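Local structure of colicin B (Escherichia coli, 1RH1) at residues 212-217 with 270-275; 199-202 with 208-211; 373-378 with 504-509; 348-353 with 499-504. The protein kills Escherichia coli and closely related bacteria by forming a channel in their cytoplasmic membrane, which depolarises it and dissipates the energy of the cell. All blocks are in the same frame, centred on the assembly; numbering follows the deposited sequence.

Contact 1. Residues 212-217 with 270-275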
loop_
_atom_site.group_PDB
_atom_site.type_symbol
_atom_site.label_atom_id
_atom_site.label_comp_id
_atom_site.label_asym_id
_atom_site.label_seq_id
_atom_site.Cartn_x
_atom_site.Cartn_y
_atom_site.Cartn_z
ATOM N N ASP A 212 -10.997 -29.220 -29.285
ATOM C CA ASP A 212 -11.033 -29.076 -27.833
ATOM C C ASP A 212 -9.697 -28.907 -27.105
ATOM O O ASP A 212 -9.475 -29.419 -26.001
ATOM C CB ASP A 212 -11.819 -30.292 -27.254
ATOM C CG ASP A 212 -13.349 -30.301 -27.424
ATOM O OD1 ASP A 212 -14.000 -31.158 -26.834
ATOM O OD2 ASP A 212 -13.921 -29.472 -28.129
ATOM N N VAL A 213 -8.814 -28.160 -27.766
ATOM C CA VAL A 213 -7.466 -27.856 -27.330
ATOM C C VAL A 213 -7.338 -26.388 -27.704
ATOM O O VAL A 213 -7.604 -25.977 -28.844
ATOM C CB VAL A 213 -6.437 -28.756 -28.100
ATOM C CG1 VAL A 213 -5.040 -28.169 -28.140
ATOM C CG2 VAL A 213 -6.264 -30.051 -27.356
ATOM N N TYR A 214 -6.946 -25.602 -26.694
ATOM C CA TYR A 214 -6.801 -24.152 -26.790
ATOM C C TYR A 214 -5.485 -23.760 -26.152
ATOM O O TYR A 214 -5.008 -24.525 -25.320
ATOM C CB TYR A 214 -7.941 -23.444 -26.035
ATOM C CG TYR A 214 -9.326 -23.862 -26.502
ATOM C CD1 TYR A 214 -9.966 -24.943 -25.893
ATOM C CD2 TYR A 214 -9.923 -23.225 -27.586
ATOM C CE1 TYR A 214 -11.192 -25.395 -26.379
ATOM C CE2 TYR A 214 -11.154 -23.675 -28.072
ATOM C CZ TYR A 214 -11.775 -24.759 -27.465
ATOM O OH TYR A 214 -12.976 -25.232 -27.955
ATOM N N SER A 215 -4.863 -22.620 -26.489
ATOM C CA SER A 215 -3.637 -22.178 -25.826
ATOM C C SER A 215 -3.833 -20.824 -25.159
ATOM O O SER A 215 -4.445 -19.925 -25.740
ATOM C CB SER A 215 -2.454 -22.039 -26.799
ATOM O OG SER A 215 -2.549 -20.949 -27.712
ATOM N N ALA A 216 -3.289 -20.643 -23.951
ATOM C CA ALA A 216 -3.451 -19.394 -23.227
ATOM C C ALA A 216 -2.174 -18.887 -22.608
ATOM O O ALA A 216 -1.390 -19.700 -22.115
ATOM C CB ALA A 216 -4.412 -19.548 -22.105
ATOM N N PRO A 217 -1.914 -17.571 -22.599
ATOM C CA PRO A 217 -0.778 -16.979 -21.915
ATOM C C PRO A 217 -0.856 -16.886 -20.390
ATOM O O PRO A 217 -1.060 -15.824 -19.783
ATOM C CB PRO A 217 -0.639 -15.651 -22.603
ATOM C CG PRO A 217 -2.064 -15.276 -22.883
ATOM C CD PRO A 217 -2.615 -16.579 -23.403
ATOM N N VAL A 270 -8.332 -17.316 -17.568
ATOM C CA VAL A 270 -8.312 -17.755 -18.947
ATOM C C VAL A 270 -9.757 -17.890 -19.368
ATOM O O VAL A 270 -10.527 -18.649 -18.779
ATOM C CB VAL A 270 -7.603 -19.105 -19.067
ATOM C CG1 VAL A 270 -7.633 -19.504 -20.518
ATOM C CG2 VAL A 270 -6.159 -19.030 -18.622
ATOM N N ARG A 271 -10.070 -17.105 -20.396
ATOM C CA ARG A 271 -11.385 -17.056 -21.040
ATOM C C ARG A 271 -11.384 -17.841 -22.365
ATOM O O ARG A 271 -10.634 -17.520 -23.288
ATOM C CB ARG A 271 -11.691 -15.582 -21.235
ATOM C CG ARG A 271 -12.928 -15.232 -22.023
ATOM C CD ARG A 271 -13.010 -13.735 -22.168
ATOM N NE ARG A 271 -14.399 -13.388 -22.007
ATOM C CZ ARG A 271 -14.910 -12.242 -22.447
ATOM N NH1 ARG A 271 -14.144 -11.340 -23.075
ATOM N NH2 ARG A 271 -16.214 -11.999 -22.244
ATOM N N PHE A 272 -12.204 -18.876 -22.529
ATOM C CA PHE A 272 -12.174 -19.676 -23.743
ATOM C C PHE A 272 -12.942 -19.090 -24.938
ATOM O O PHE A 272 -13.602 -18.063 -24.766
ATOM C CB PHE A 272 -12.675 -21.051 -23.348
ATOM C CG PHE A 272 -11.622 -21.753 -22.511
ATOM C CD1 PHE A 272 -10.639 -22.518 -23.135
ATOM C CD2 PHE A 272 -11.621 -21.624 -21.118
ATOM C CE1 PHE A 272 -9.661 -23.146 -22.367
ATOM C CE2 PHE A 272 -10.640 -22.259 -20.355
ATOM C CZ PHE A 272 -9.658 -23.021 -20.977
ATOM N N PRO A 273 -12.874 -19.599 -26.185
ATOM C CA PRO A 273 -13.423 -18.933 -27.353
ATOM C C PRO A 273 -14.928 -18.881 -27.482
ATOM O O PRO A 273 -15.686 -19.617 -26.848
ATOM C CB PRO A 273 -12.775 -19.644 -28.525
ATOM C CG PRO A 273 -11.457 -20.084 -27.995
ATOM C CD PRO A 273 -11.906 -20.596 -26.647
ATOM N N GLU A 274 -15.230 -17.954 -28.407
ATOM C CA GLU A 274 -16.531 -17.614 -28.990
ATOM C C GLU A 274 -17.711 -18.500 -28.645
ATOM O O GLU A 274 -18.625 -18.010 -27.994
ATOM C CB GLU A 274 -16.468 -17.553 -30.568
ATOM C CG GLU A 274 -16.089 -18.809 -31.404
ATOM C CD GLU A 274 -16.668 -18.872 -32.826
ATOM O OE1 GLU A 274 -16.042 -18.323 -33.741
ATOM O OE2 GLU A 274 -17.732 -19.481 -33.026
ATOM N N GLY A 275 -17.707 -19.765 -29.071
ATOM C CA GLY A 275 -18.771 -20.700 -28.811
ATOM C C GLY A 275 -18.143 -22.017 -28.416
ATOM O O GLY A 275 -18.630 -23.081 -28.813
#
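Tyr214 of 212-217 meets Phe272 and Pro273 of 270-275 through its ring, and two residues further on Ala216 meets Val270. The two rings form an offset edge-to-face (T-shaped) pair: their planes stand at 79° with centroids 5.6 Å apart, and the edge of Phe272 is directed at the face of Tyr214. The closest approach is Tyr214 CD1 to Phe272 CD1, 3.7 Å. Both rings have CG opposite the carbonyl carbon about the CA-CB bond (chi1 -56° for Tyr214), which places the tyrosine ring beside the backbone N, where it meets Phe272 and Pro273. These two share one side of the tyrosine ring plane, the first near CD1 and the second near CD2 and CE2, with Tyr214 CD2 3.4 Å from Pro273 CD. Further along, Ala216 CB sits 3.6 Å from Val270 CG1, the branch that lies opposite the backbone N. That methyl also lies 4.0 Å above the plane of the Phe272 ring, offset toward its rim, so Val270 joins the two halves of the contact. No hydrogen bond crosses it; the contact rests on the aromatic pair and apolar packing. Strands 213-216 and 266-271 both pair with strand 189-201, the first antiparallel and the second parallel, while strands 225-228 and 281-286 continue the sheet beyond them, with Leu227 touching both Ala216 and Val270.

Contact 2. Residues 199-202 with 208-211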
loop_
_atom_site.group_PDB
_atom_site.type_symbol
_atom_site.label_atom_id
_atom_site.label_comp_id
_atom_site.label_asym_id
_atom_site.label_seq_id
_atom_site.Cartn_x
_atom_site.Cartn_y
_atom_site.Cartn_z
ATOM N N PRO A 199 -7.769 -21.272 -30.187
ATOM C CA PRO A 199 -7.680 -22.645 -30.692
ATOM C C PRO A 199 -6.313 -22.949 -31.307
ATOM O O PRO A 199 -5.710 -22.104 -31.978
ATOM C CB PRO A 199 -8.843 -22.723 -31.664
ATOM C CG PRO A 199 -8.925 -21.317 -32.204
ATOM C CD PRO A 199 -8.763 -20.509 -30.934
ATOM N N VAL A 200 -5.792 -24.141 -31.037
ATOM C CA VAL A 200 -4.473 -24.504 -31.541
ATOM C C VAL A 200 -4.644 -25.300 -32.830
ATOM O O VAL A 200 -5.402 -26.264 -32.837
ATOM C CB VAL A 200 -3.702 -25.353 -30.477
ATOM C CG1 VAL A 200 -2.346 -25.769 -31.003
ATOM C CG2 VAL A 200 -3.425 -24.524 -29.235
ATOM N N PRO A 201 -3.982 -24.934 -33.930
ATOM C CA PRO A 201 -3.884 -25.709 -35.154
ATOM C C PRO A 201 -3.230 -27.065 -35.125
ATOM O O PRO A 201 -2.185 -27.277 -34.512
ATOM C CB PRO A 201 -3.181 -24.820 -36.124
ATOM C CG PRO A 201 -2.454 -23.837 -35.255
ATOM C CD PRO A 201 -3.452 -23.601 -34.143
ATOM N N ASP A 202 -3.927 -27.947 -35.849
ATOM C CA ASP A 202 -3.522 -29.308 -36.101
ATOM C C ASP A 202 -2.506 -29.298 -37.225
ATOM O O ASP A 202 -2.865 -29.115 -38.389
ATOM C CB ASP A 202 -4.704 -30.172 -36.539
ATOM C CG ASP A 202 -4.407 -31.674 -36.489
ATOM O OD1 ASP A 202 -5.333 -32.466 -36.310
ATOM O OD2 ASP A 202 -3.257 -32.086 -36.609
ATOM N N THR A 208 -7.753 -27.132 -40.475
ATOM C CA THR A 208 -8.524 -27.379 -39.270
ATOM C C THR A 208 -7.631 -27.143 -38.035
ATOM O O THR A 208 -6.402 -27.250 -38.114
ATOM C CB THR A 208 -9.106 -28.849 -39.265
ATOM O OG1 THR A 208 -8.231 -29.700 -38.548
ATOM C CG2 THR A 208 -9.231 -29.443 -40.654
ATOM N N ASN A 209 -8.244 -26.771 -36.892
ATOM C CA ASN A 209 -7.568 -26.607 -35.602
ATOM C C ASN A 209 -7.749 -27.892 -34.770
ATOM O O ASN A 209 -8.627 -28.691 -35.105
ATOM C CB ASN A 209 -8.167 -25.425 -34.827
ATOM C CG ASN A 209 -8.016 -23.988 -35.364
ATOM O OD1 ASN A 209 -6.946 -23.473 -35.739
ATOM N ND2 ASN A 209 -9.150 -23.277 -35.343
ATOM N N ILE A 210 -6.968 -28.204 -33.715
ATOM C CA ILE A 210 -7.137 -29.408 -32.887
ATOM C C ILE A 210 -8.377 -29.228 -32.021
ATOM O O ILE A 210 -8.488 -28.252 -31.254
ATOM C CB ILE A 210 -5.931 -29.644 -31.953
ATOM C CG1 ILE A 210 -4.669 -29.811 -32.760
ATOM C CG2 ILE A 210 -6.168 -30.889 -31.119
ATOM C CD1 ILE A 210 -3.412 -29.524 -31.945
ATOM N N LYS A 211 -9.299 -30.199 -32.157
ATOM C CA LYS A 211 -10.561 -30.186 -31.442
ATOM C C LYS A 211 -10.334 -30.183 -29.937
ATOM O O LYS A 211 -9.559 -30.982 -29.409
ATOM C CB LYS A 211 -11.394 -31.407 -31.800
ATOM C CG LYS A 211 -12.796 -31.382 -31.175
ATOM C CD LYS A 211 -13.433 -32.769 -31.256
ATOM C CE LYS A 211 -14.855 -32.900 -30.651
ATOM N NZ LYS A 211 -15.894 -32.169 -31.363
#
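Ile210 and Val200 make the tight part of this contact. The amide of Ile210 gives a short, nearly straight hydrogen bond to the carbonyl of Val200 (N to O 2.6 Å, N-H...O 161°), and their side chains lie side by side pointing the same way, Val200 CG1 4.0 Å from Ile210 CD1. The Ile210 side chain, its CG1 opposite the carbonyl carbon (chi1 -60°), crosses that of Asp202 at about a right angle, with Ile210 CG1 3.6 Å from Asp202 CA. Ile57 packs on both Val200 and Ile210. The other side is looser and more exposed. Asp202 N reaches Thr208 O at 3.4 Å, only a weak bond, and the amide of Asn209 lies across two prolines, its ND2 3.7 Å from Pro199 CG and its OD1 3.8 Å from Pro201 CD, without a hydrogen bond to either. The carboxylate of Asp202 is hydrogen-bonded elsewhere, through OD2 to Ser204 OG. Pro201 and Asn209 form an antiparallel non-hydrogen-bonded pair, so the missing N-H of Pro201 costs no cross-strand bond: this hairpin end depends on one short, well-directed backbone bond, a weak second one and an aliphatic patch.

Contact 3. Residues 373-378 with 504-509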
loop_
_atom_site.group_PDB
_atom_site.type_symbol
_atom_site.label_atom_id
_atom_site.label_comp_id
_atom_site.label_asym_id
_atom_site.label_seq_id
_atom_site.Cartn_x
_atom_site.Cartn_y
_atom_site.Cartn_z
ATOM N N ILE A 373 5.816 38.867 8.529
ATOM C CA ILE A 373 5.507 39.379 9.854
ATOM C C ILE A 373 6.094 40.773 10.033
ATOM O O ILE A 373 5.551 41.503 10.848
ATOM C CB ILE A 373 6.002 38.425 11.013
ATOM C CG1 ILE A 373 7.439 38.529 11.216
ATOM C CG2 ILE A 373 5.736 36.984 10.700
ATOM C CD1 ILE A 373 7.550 39.231 12.571
ATOM N N ASN A 374 7.128 41.194 9.287
ATOM C CA ASN A 374 7.639 42.557 9.365
ATOM C C ASN A 374 6.642 43.580 8.842
ATOM O O ASN A 374 6.660 44.753 9.235
ATOM C CB ASN A 374 8.887 42.762 8.544
ATOM C CG ASN A 374 10.162 42.203 9.135
ATOM O OD1 ASN A 374 11.063 41.860 8.371
ATOM N ND2 ASN A 374 10.319 42.091 10.452
ATOM N N LYS A 375 5.809 43.084 7.912
ATOM C CA LYS A 375 4.731 43.831 7.286
ATOM C C LYS A 375 3.591 44.017 8.288
ATOM O O LYS A 375 2.942 45.064 8.329
ATOM C CB LYS A 375 4.274 43.037 6.061
ATOM C CG LYS A 375 3.071 43.565 5.297
ATOM C CD LYS A 375 2.481 42.531 4.329
ATOM C CE LYS A 375 3.406 42.007 3.228
ATOM N NZ LYS A 375 2.637 41.490 2.100
ATOM N N LEU A 376 3.354 42.992 9.116
ATOM C CA LEU A 376 2.281 43.021 10.085
ATOM C C LEU A 376 2.609 43.964 11.211
ATOM O O LEU A 376 1.837 44.854 11.556
ATOM C CB LEU A 376 2.070 41.633 10.626
ATOM C CG LEU A 376 1.163 41.497 11.809
ATOM C CD1 LEU A 376 -0.235 41.969 11.483
ATOM C CD2 LEU A 376 1.178 40.054 12.217
ATOM N N MET A 377 3.793 43.732 11.769
ATOM C CA MET A 377 4.309 44.483 12.893
ATOM C C MET A 377 4.686 45.898 12.494
ATOM O O MET A 377 5.067 46.711 13.339
ATOM C CB MET A 377 5.510 43.747 13.441
ATOM C CG MET A 377 5.333 43.113 14.812
ATOM S SD MET A 377 3.951 41.977 15.035
ATOM C CE MET A 377 3.729 42.425 16.729
ATOM N N ALA A 378 4.583 46.198 11.196
ATOM C CA ALA A 378 4.811 47.532 10.683
ATOM C C ALA A 378 3.553 48.365 10.782
ATOM O O ALA A 378 3.645 49.592 10.839
ATOM C CB ALA A 378 5.215 47.505 9.219
ATOM N N GLU A 504 -4.836 39.939 4.981
ATOM C CA GLU A 504 -6.201 40.008 5.529
ATOM C C GLU A 504 -6.258 40.681 6.883
ATOM O O GLU A 504 -7.179 41.423 7.174
ATOM C CB GLU A 504 -6.830 38.632 5.733
ATOM C CG GLU A 504 -7.766 38.090 4.648
ATOM C CD GLU A 504 -7.162 37.402 3.410
ATOM O OE1 GLU A 504 -6.824 38.105 2.444
ATOM O OE2 GLU A 504 -7.067 36.163 3.404
ATOM N N LEU A 505 -5.258 40.412 7.716
ATOM C CA LEU A 505 -5.105 40.973 9.042
ATOM C C LEU A 505 -4.949 42.485 9.006
ATOM O O LEU A 505 -5.798 43.205 9.527
ATOM C CB LEU A 505 -3.885 40.341 9.697
ATOM C CG LEU A 505 -3.984 39.334 10.840
ATOM C CD1 LEU A 505 -5.405 38.968 11.121
ATOM C CD2 LEU A 505 -3.198 38.098 10.461
ATOM N N ASN A 506 -3.872 42.986 8.389
ATOM C CA ASN A 506 -3.634 44.417 8.271
ATOM C C ASN A 506 -4.738 45.205 7.585
ATOM O O ASN A 506 -5.258 46.167 8.143
ATOM C CB ASN A 506 -2.336 44.683 7.506
ATOM C CG ASN A 506 -1.071 44.673 8.343
ATOM O OD1 ASN A 506 -1.086 44.503 9.564
ATOM N ND2 ASN A 506 0.064 44.878 7.676
ATOM N N HIS A 507 -5.148 44.781 6.394
ATOM C CA HIS A 507 -6.068 45.561 5.584
ATOM C C HIS A 507 -7.539 45.444 5.966
ATOM O O HIS A 507 -8.283 46.420 5.824
ATOM C CB HIS A 507 -5.848 45.184 4.077
ATOM C CG HIS A 507 -4.575 45.733 3.379
ATOM N ND1 HIS A 507 -3.910 46.884 3.575
ATOM C CD2 HIS A 507 -3.915 45.075 2.355
ATOM C CE1 HIS A 507 -2.910 46.929 2.722
ATOM N NE2 HIS A 507 -2.914 45.840 1.988
ATOM N N LYS A 508 -7.998 44.305 6.480
ATOM C CA LYS A 508 -9.393 44.217 6.863
ATOM C C LYS A 508 -9.666 44.103 8.357
ATOM O O LYS A 508 -10.779 44.421 8.789
ATOM C CB LYS A 508 -10.039 43.035 6.197
ATOM C CG LYS A 508 -10.028 43.094 4.685
ATOM C CD LYS A 508 -10.838 41.913 4.112
ATOM C CE LYS A 508 -10.402 40.507 4.591
ATOM N NZ LYS A 508 -11.210 39.468 3.965
ATOM N N ILE A 509 -8.688 43.692 9.187
ATOM C CA ILE A 509 -8.953 43.401 10.599
ATOM C C ILE A 509 -8.448 44.407 11.619
ATOM O O ILE A 509 -9.201 44.734 12.533
ATOM C CB ILE A 509 -8.386 41.976 10.954
ATOM C CG1 ILE A 509 -8.981 40.913 10.019
ATOM C CG2 ILE A 509 -8.713 41.646 12.406
ATOM C CD1 ILE A 509 -8.841 39.439 10.423
#
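Asn506 reaches from helix 500-510 to the backbone of Lys375 and to the side chain of Leu376 on helix 366-376. The polar part is one hydrogen bond, Asn506 ND2 to Lys375 O, 3.0 Å long with an N-H...O angle of 155°. The carbonyl oxygen lies in the plane of the asparagine amide, so the N-H points well, but the donor stands above the carbonyl plane, 53° out of it, and does not use a lone-pair direction. The van der Waals part lies at the other end of the amide, where Asn506 OD1 is 3.3 Å from Leu376 CD1. In Leu376 a chi1 of 170° sets CG opposite the backbone N, and the end of the side chain comes nearer to helix 500-510 than its start, with CD1 doing the touching. The same methyl is 4.4 Å from Leu505 CB, a marginal apolar touch. On the flank of the amide, Lys375 CG passes Asn506 ND2 at 4.1 Å. The ionic part involves Lys375, whose chain bends at chi3 and whose NZ makes salt bridges with Asp499 and Asp503, just upstream of 504-509, so one lysine supplies a carbonyl to the asparagine and a charge to two carboxylates. Leu505 also packs on Ala490 of helix 479-495, one of the two apolar helices of the predicted membrane hairpin. Such helix-to-helix side contacts around a central hydrophobic hairpin are characteristic of the soluble helical bundle of channel-forming colicin domains.

Contact 4. Residues 348-353 with 499-504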
loop_
_atom_site.group_PDB
_atom_site.type_symbol
_atom_site.label_atom_id
_atom_site.label_comp_id
_atom_site.label_asym_id
_atom_site.label_seq_id
_atom_site.Cartn_x
_atom_site.Cartn_y
_atom_site.Cartn_z
ATOM N N SER A 348 -9.273 32.379 10.562
ATOM C CA SER A 348 -8.948 31.139 11.242
ATOM C C SER A 348 -9.483 29.912 10.530
ATOM O O SER A 348 -8.712 28.958 10.447
ATOM C CB SER A 348 -9.492 31.144 12.646
ATOM O OG SER A 348 -8.718 32.085 13.373
ATOM N N ARG A 349 -10.704 29.920 9.935
ATOM C CA ARG A 349 -11.194 28.773 9.162
ATOM C C ARG A 349 -10.150 28.488 8.092
ATOM O O ARG A 349 -9.646 27.372 8.053
ATOM C CB ARG A 349 -12.505 29.000 8.385
ATOM C CG ARG A 349 -13.757 29.567 9.045
ATOM C CD ARG A 349 -14.368 28.742 10.170
ATOM N NE ARG A 349 -14.238 29.409 11.472
ATOM C CZ ARG A 349 -15.264 29.873 12.217
ATOM N NH1 ARG A 349 -16.543 29.770 11.830
ATOM N NH2 ARG A 349 -14.998 30.440 13.395
ATOM N N GLU A 350 -9.770 29.522 7.315
ATOM C CA GLU A 350 -8.713 29.439 6.304
ATOM C C GLU A 350 -7.364 28.936 6.818
ATOM O O GLU A 350 -6.805 28.034 6.197
ATOM C CB GLU A 350 -8.451 30.793 5.661
ATOM C CG GLU A 350 -9.468 31.312 4.675
ATOM C CD GLU A 350 -9.364 30.655 3.308
ATOM O OE1 GLU A 350 -10.120 29.717 3.028
ATOM O OE2 GLU A 350 -8.518 31.089 2.521
ATOM N N ILE A 351 -6.801 29.439 7.931
ATOM C CA ILE A 351 -5.514 28.947 8.392
ATOM C C ILE A 351 -5.672 27.501 8.809
ATOM O O ILE A 351 -4.892 26.662 8.366
ATOM C CB ILE A 351 -4.991 29.791 9.559
ATOM C CG1 ILE A 351 -4.717 31.199 9.066
ATOM C CG2 ILE A 351 -3.708 29.209 10.092
ATOM C CD1 ILE A 351 -3.909 32.125 9.999
ATOM N N ALA A 352 -6.712 27.171 9.568
ATOM C CA ALA A 352 -6.953 25.790 9.916
ATOM C C ALA A 352 -7.199 24.921 8.693
ATOM O O ALA A 352 -6.709 23.802 8.677
ATOM C CB ALA A 352 -8.142 25.698 10.803
ATOM N N GLU A 353 -7.895 25.391 7.642
ATOM C CA GLU A 353 -8.120 24.622 6.408
ATOM C C GLU A 353 -6.770 24.313 5.773
ATOM O O GLU A 353 -6.440 23.159 5.491
ATOM C CB GLU A 353 -8.968 25.409 5.396
ATOM C CG GLU A 353 -10.487 25.408 5.667
ATOM C CD GLU A 353 -11.368 26.457 4.942
ATOM O OE1 GLU A 353 -11.071 26.844 3.798
ATOM O OE2 GLU A 353 -12.374 26.886 5.536
ATOM N N ASP A 499 1.123 34.604 2.422
ATOM C CA ASP A 499 1.146 36.030 2.690
ATOM C C ASP A 499 -0.279 36.561 2.634
ATOM O O ASP A 499 -0.527 37.634 3.189
ATOM C CB ASP A 499 2.030 36.758 1.660
ATOM C CG ASP A 499 2.165 38.267 1.871
ATOM O OD1 ASP A 499 2.821 38.693 2.823
ATOM O OD2 ASP A 499 1.602 39.019 1.074
ATOM N N LYS A 500 -1.222 35.840 1.988
ATOM C CA LYS A 500 -2.635 36.217 1.972
ATOM C C LYS A 500 -3.065 36.542 3.395
ATOM O O LYS A 500 -3.424 37.678 3.703
ATOM C CB LYS A 500 -3.595 35.100 1.508
ATOM C CG LYS A 500 -3.497 34.527 0.096
ATOM C CD LYS A 500 -3.389 35.598 -1.001
ATOM C CE LYS A 500 -3.158 34.967 -2.384
ATOM N NZ LYS A 500 -2.953 35.988 -3.401
ATOM N N PHE A 501 -2.854 35.562 4.280
ATOM C CA PHE A 501 -3.214 35.626 5.685
ATOM C C PHE A 501 -2.703 36.854 6.411
ATOM O O PHE A 501 -3.426 37.396 7.243
ATOM C CB PHE A 501 -2.702 34.365 6.363
ATOM C CG PHE A 501 -3.248 33.072 5.764
ATOM C CD1 PHE A 501 -4.506 33.030 5.153
ATOM C CD2 PHE A 501 -2.479 31.909 5.850
ATOM C CE1 PHE A 501 -4.983 31.828 4.635
ATOM C CE2 PHE A 501 -2.973 30.714 5.328
ATOM C CZ PHE A 501 -4.225 30.668 4.719
ATOM N N VAL A 502 -1.503 37.353 6.095
ATOM C CA VAL A 502 -1.032 38.546 6.777
ATOM C C VAL A 502 -1.500 39.810 6.060
ATOM O O VAL A 502 -1.463 40.897 6.640
ATOM C CB VAL A 502 0.499 38.452 6.894
ATOM C CG1 VAL A 502 1.138 39.645 7.596
ATOM C CG2 VAL A 502 0.786 37.263 7.791
ATOM N N ASP A 503 -1.962 39.737 4.806
ATOM C CA ASP A 503 -2.621 40.890 4.218
ATOM C C ASP A 503 -4.047 41.017 4.748
ATOM O O ASP A 503 -4.430 42.150 5.020
ATOM C CB ASP A 503 -2.622 40.766 2.706
ATOM C CG ASP A 503 -1.301 41.186 2.052
ATOM O OD1 ASP A 503 -0.404 41.694 2.736
ATOM O OD2 ASP A 503 -1.167 41.018 0.834
ATOM N N GLU A 504 -4.836 39.939 4.981
ATOM C CA GLU A 504 -6.201 40.008 5.529
ATOM C C GLU A 504 -6.258 40.681 6.883
ATOM O O GLU A 504 -7.179 41.423 7.174
ATOM C CB GLU A 504 -6.830 38.632 5.733
ATOM C CG GLU A 504 -7.766 38.090 4.648
ATOM C CD GLU A 504 -7.162 37.402 3.410
ATOM O OE1 GLU A 504 -6.824 38.105 2.444
ATOM O OE2 GLU A 504 -7.067 36.163 3.404
#
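This is a largely apolar helix-to-helix contact inside the pore-forming domain, in which Phe501 of helix 500-510 is laid against Ile351 and Glu350 of helix 342-357. The backbones come nearest at these positions, with Ile351 and Phe501 CA atoms 7.6 Å apart. The main element is a CH-pi interaction: Ile351 CG1 stands over the centre of the Phe501 ring, 4.0 Å from the centroid and 11° off the ring normal. Its closest ring atom is Phe501 CD2. With chi1 at -65°, CG1 of Ile351 lies opposite the carbonyl carbon, and this orientation sets the methylene over the ring. Near the CE1 rim, Glu350 CB comes to 3.8 Å from Phe501 CE1, approaching obliquely. The glutamate chain bends at chi2, and its carboxylate plane stands 80° to that of the ring, with Glu350 OE2 4.2 Å from Phe501 CE1. The ring tip is close to the helix backbone too, as Phe501 CZ lies 4.0 Å from Glu350 O. No hydrogen bond crosses the contact. Glu350 has two acidic neighbours: its OE1 is 3.1 Å from Glu353 OE1, two acceptors that are not bonded, and its OE2 is 5.4 Å from Glu504 OE2, so a shift of ionisation would be plausible. Phe501 also touches Leu347 and Asn354 of helix 342-357, and Ile351 packs on Ile497 and on Ile329 of helix 291-340, so helix 342-357 is packed between helix 500-510 and helix 291-340.

Contacts 1 and 2 belong to one beta-rich region and touch where Pro199 and Val200 of strand 189-201 pack on strand 213-216; contacts 3 and 4 share helix 500-510 and its Glu504, and touch where Leu376 packs on Val502. The two pairs lie on opposite sides of the chain's centre, contacts 1 and 3 about 73 Å apart between centres. Contacts 1 and 4 are the buried ones, built mainly from aromatic and aliphatic groups without a hydrogen bond across them. Contacts 2 and 3 are only partly buried and use polar bonds, between backbone groups in 2 and from a side-chain amide in 3.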